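Local atomic coordinates of serine-pyruvate aminotransferase (AgxT) (Sulfolobus solfataricus, PDB entry 3ZRP), a protein that probably transfers amino groups between serine or alanine and keto acids such as pyruvate and glyoxylate, using pyridoxal 5'-phosphate as cofactor. Residues A[324-329]-A[335-340]. Sequence-based numbering, arbitrary orientation.
Sequences EFAPGV and YFRIGH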
ATOM      1  N   GLU A 324     -24.800  -1.291  -8.904  1.00 81.66           N
ATOM      2  CA  GLU A 324     -23.844  -0.242  -9.285  1.00 78.84           C
ATOM      3  C   GLU A 324     -22.890  -0.732 -10.387  1.00 69.05           C
ATOM      4  O   GLU A 324     -22.220  -1.743 -10.217  1.00 80.59           O
ATOM      5  CB  GLU A 324     -23.049   0.243  -8.068  1.00 80.06           C
ATOM      6  CG  GLU A 324     -22.113   1.420  -8.356  1.00 81.77           C
ATOM      7  CD  GLU A 324     -21.540   2.047  -7.099  1.00 87.51           C
ATOM      8  OE1 GLU A 324     -22.186   1.973  -6.032  1.00 92.31           O
ATOM      9  OE2 GLU A 324     -20.436   2.625  -7.174  1.00 89.88           O
ATOM     10  N   PHE A 325     -22.848  -0.015 -11.509  1.00 63.02           N
ATOM     11  CA  PHE A 325     -21.931  -0.311 -12.624  1.00 48.45           C
ATOM     12  C   PHE A 325     -20.741   0.667 -12.591  1.00 44.80           C
ATOM     13  O   PHE A 325     -20.552   1.351 -11.593  1.00 46.46           O
ATOM     14  CB  PHE A 325     -22.698  -0.207 -13.942  1.00 43.49           C
ATOM     15  CG  PHE A 325     -23.819  -1.209 -14.082  1.00 37.22           C
ATOM     16  CD1 PHE A 325     -23.547  -2.582 -14.150  1.00 39.78           C
ATOM     17  CD2 PHE A 325     -25.144  -0.789 -14.175  1.00 39.47           C
ATOM     18  CE1 PHE A 325     -24.571  -3.508 -14.292  1.00 40.82           C
ATOM     19  CE2 PHE A 325     -26.170  -1.713 -14.322  1.00 36.23           C
ATOM     20  CZ  PHE A 325     -25.890  -3.069 -14.378  1.00 40.63           C
ATOM     21  N   ALA A 326     -19.940   0.727 -13.656  1.00 37.25           N
ATOM     22  CA  ALA A 326     -18.846   1.699 -13.758  1.00 38.17           C
ATOM     23  C   ALA A 326     -18.994   2.613 -14.977  1.00 38.95           C
ATOM     24  O   ALA A 326     -19.576   2.207 -15.990  1.00 38.26           O
ATOM     25  CB  ALA A 326     -17.454   0.993 -13.747  1.00 36.60           C
ATOM     26  N   PRO A 327     -18.478   3.859 -14.891  1.00 36.70           N
ATOM     27  CA  PRO A 327     -18.564   4.746 -16.049  1.00 39.07           C
ATOM     28  C   PRO A 327     -17.607   4.340 -17.168  1.00 39.53           C
ATOM     29  O   PRO A 327     -16.673   3.584 -16.934  1.00 38.93           O
ATOM     30  CB  PRO A 327     -18.172   6.117 -15.482  1.00 37.84           C
ATOM     31  CG  PRO A 327     -17.320   5.814 -14.315  1.00 38.22           C
ATOM     32  CD  PRO A 327     -17.783   4.498 -13.756  1.00 40.32           C
ATOM     33  N   GLY A 328     -17.869   4.828 -18.371  1.00 38.72           N
ATOM     34  CA  GLY A 328     -16.998   4.613 -19.519  1.00 41.48           C
ATOM     35  C   GLY A 328     -15.924   5.678 -19.583  1.00 44.65           C
ATOM     36  O   GLY A 328     -16.190   6.839 -19.293  1.00 46.42           O
ATOM     37  N   VAL A 329     -14.710   5.288 -19.962  1.00 45.06           N
ATOM     38  CA  VAL A 329     -13.566   6.210 -19.944  1.00 50.01           C
ATOM     39  C   VAL A 329     -12.715   6.093 -21.207  1.00 51.74           C
ATOM     40  O   VAL A 329     -11.532   5.754 -21.153  1.00 57.69           O
ATOM     41  CB  VAL A 329     -12.684   6.005 -18.680  1.00 51.64           C
ATOM     42  CG1 VAL A 329     -13.304   6.708 -17.471  1.00 53.47           C
ATOM     43  CG2 VAL A 329     -12.442   4.482 -18.410  1.00 54.20           C
ATOM     44  N   TYR A 335     -20.536   5.253 -23.384  1.00 38.88           N
ATOM     45  CA  TYR A 335     -20.807   3.940 -22.807  1.00 34.20           C
ATOM     46  C   TYR A 335     -20.725   3.890 -21.286  1.00 34.54           C
ATOM     47  O   TYR A 335     -20.251   4.836 -20.642  1.00 35.16           O
ATOM     48  CB  TYR A 335     -19.861   2.884 -23.426  1.00 34.17           C
ATOM     49  CG  TYR A 335     -18.398   2.946 -22.967  1.00 32.22           C
ATOM     50  CD1 TYR A 335     -17.616   4.066 -23.203  1.00 31.59           C
ATOM     51  CD2 TYR A 335     -17.803   1.847 -22.315  1.00 33.55           C
ATOM     52  CE1 TYR A 335     -16.262   4.120 -22.801  1.00 33.65           C
ATOM     53  CE2 TYR A 335     -16.457   1.876 -21.918  1.00 33.60           C
ATOM     54  CZ  TYR A 335     -15.697   3.017 -22.163  1.00 35.96           C
ATOM     55  OH  TYR A 335     -14.390   3.067 -21.750  1.00 42.00           O
ATOM     56  N   PHE A 336     -21.204   2.782 -20.721  1.00 34.16           N
ATOM     57  CA  PHE A 336     -20.913   2.425 -19.334  1.00 31.86           C
ATOM     58  C   PHE A 336     -20.350   1.013 -19.325  1.00 32.97           C
ATOM     59  O   PHE A 336     -20.418   0.306 -20.321  1.00 36.55           O
ATOM     60  CB  PHE A 336     -22.155   2.582 -18.413  1.00 32.03           C
ATOM     61  CG  PHE A 336     -23.239   1.560 -18.653  1.00 34.04           C
ATOM     62  CD1 PHE A 336     -24.191   1.754 -19.651  1.00 34.80           C
ATOM     63  CD2 PHE A 336     -23.307   0.398 -17.884  1.00 32.33           C
ATOM     64  CE1 PHE A 336     -25.197   0.811 -19.893  1.00 32.25           C
ATOM     65  CE2 PHE A 336     -24.311  -0.559 -18.117  1.00 35.68           C
ATOM     66  CZ  PHE A 336     -25.260  -0.346 -19.126  1.00 36.68           C
ATOM     67  N   ARG A 337     -19.773   0.598 -18.209  1.00 31.79           N
ATOM     68  CA  ARG A 337     -19.180  -0.723 -18.123  1.00 31.92           C
ATOM     69  C   ARG A 337     -19.837  -1.591 -17.074  1.00 32.20           C
ATOM     70  O   ARG A 337     -20.207  -1.120 -15.993  1.00 37.16           O
ATOM     71  CB  ARG A 337     -17.695  -0.614 -17.805  1.00 33.50           C
ATOM     72  CG  ARG A 337     -16.865  -0.069 -18.959  1.00 36.29           C
ATOM     73  CD  ARG A 337     -15.411   0.099 -18.505  1.00 33.22           C
ATOM     74  NE  ARG A 337     -15.282   1.216 -17.570  1.00 31.44           N
ATOM     75  CZ  ARG A 337     -14.222   1.447 -16.796  1.00 37.14           C
ATOM     76  NH1 ARG A 337     -13.174   0.632 -16.819  1.00 30.33           N
ATOM     77  NH2 ARG A 337     -14.185   2.519 -16.003  1.00 31.51           N
ATOM     78  N   ILE A 338     -19.937  -2.877 -17.392  1.00 33.72           N
ATOM     79  CA  ILE A 338     -20.363  -3.877 -16.439  1.00 31.62           C
ATOM     80  C   ILE A 338     -19.145  -4.662 -15.994  1.00 33.26           C
ATOM     81  O   ILE A 338     -18.458  -5.260 -16.808  1.00 38.18           O
ATOM     82  CB  ILE A 338     -21.415  -4.860 -17.049  1.00 29.36           C
ATOM     83  CG1 ILE A 338     -22.577  -4.107 -17.706  1.00 31.08           C
ATOM     84  CG2 ILE A 338     -21.945  -5.815 -15.971  1.00 31.50           C
ATOM     85  CD1 ILE A 338     -23.487  -5.031 -18.551  1.00 32.13           C
ATOM     86  N   GLY A 339     -18.881  -4.667 -14.694  1.00 30.02           N
ATOM     87  CA  GLY A 339     -17.861  -5.511 -14.129  1.00 25.94           C
ATOM     88  C   GLY A 339     -18.500  -6.782 -13.653  1.00 30.48           C
ATOM     89  O   GLY A 339     -19.442  -6.726 -12.856  1.00 33.57           O
ATOM     90  N   HIS A 340     -18.021  -7.924 -14.147  1.00 25.74           N
ATOM     91  CA  HIS A 340     -18.569  -9.223 -13.790  1.00 24.12           C
ATOM     92  C   HIS A 340     -17.405 -10.131 -13.482  1.00 25.88           C
ATOM     93  O   HIS A 340     -16.946 -10.880 -14.319  1.00 26.64           O
ATOM     94  CB  HIS A 340     -19.502  -9.807 -14.889  1.00 23.74           C
ATOM     95  CG  HIS A 340     -19.029  -9.562 -16.303  1.00 24.45           C
ATOM     96  ND1 HIS A 340     -18.036 -10.316 -16.901  1.00 24.96           N
ATOM     97  CD2 HIS A 340     -19.425  -8.664 -17.233  1.00 26.69           C
ATOM     98  CE1 HIS A 340     -17.841  -9.877 -18.136  1.00 26.89           C
ATOM     99  NE2 HIS A 340     -18.664  -8.874 -18.361  1.00 27.92           N
TER
HETATM  100  O   HOH W   1     -19.900   6.432 -18.580  1.00 59.26           O
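Ala326 and Arg337 form a hydrogen-bonded antiparallel pair: Ala326 N reaches Arg337 O at 3.0 Å, and Arg337 N returns to Ala326 O at 2.7 Å, both nearly straight at N-H. Further along, a water accepts a hydrogen bond from Gly328 N and donates one to Tyr335 O.

Side chain to backbone, the Arg337 guanidinium approaches Pro327 O side-on, with NE at 2.8 Å and NH2 at 2.9 Å from this single acceptor, which lies in the guanidinium plane. The chain bends at chi3 (-71°), which brings the NE and NH2 edge to Pro327 O, while Val329 CG2 sits over one face, 3.6 Å from NH2. NH1 bonds Thr138 O, in a residue that binds pyridoxal phosphate, so the hairpin of 326-327 and 335-339, two strands of a three-stranded antiparallel sheet in which 335-339 lies in the middle and 326-327 at one edge, is tied to the cofactor site. An alanine in place of Arg337 would probably leave Pro327 O and Thr138 O without these donors and remove one link between the hairpin and that site.

Tyr335 combines a CH-pi contact with a polar one. Gly328 CA stands 3.5 Å from the ring centroid, 17° off the normal, and Tyr335 OH accepts from Val329 N while also bonding Ser139 O.

Apolar contacts gather around Phe325. Its ring meets that of Phe336 obliquely, planes at 48°, with Phe336 CE2 over one face; Phe325 CE1 touches Ile338 CG2 at 3.9 Å. All three side chains also pack on Ile356 of helix 346-363.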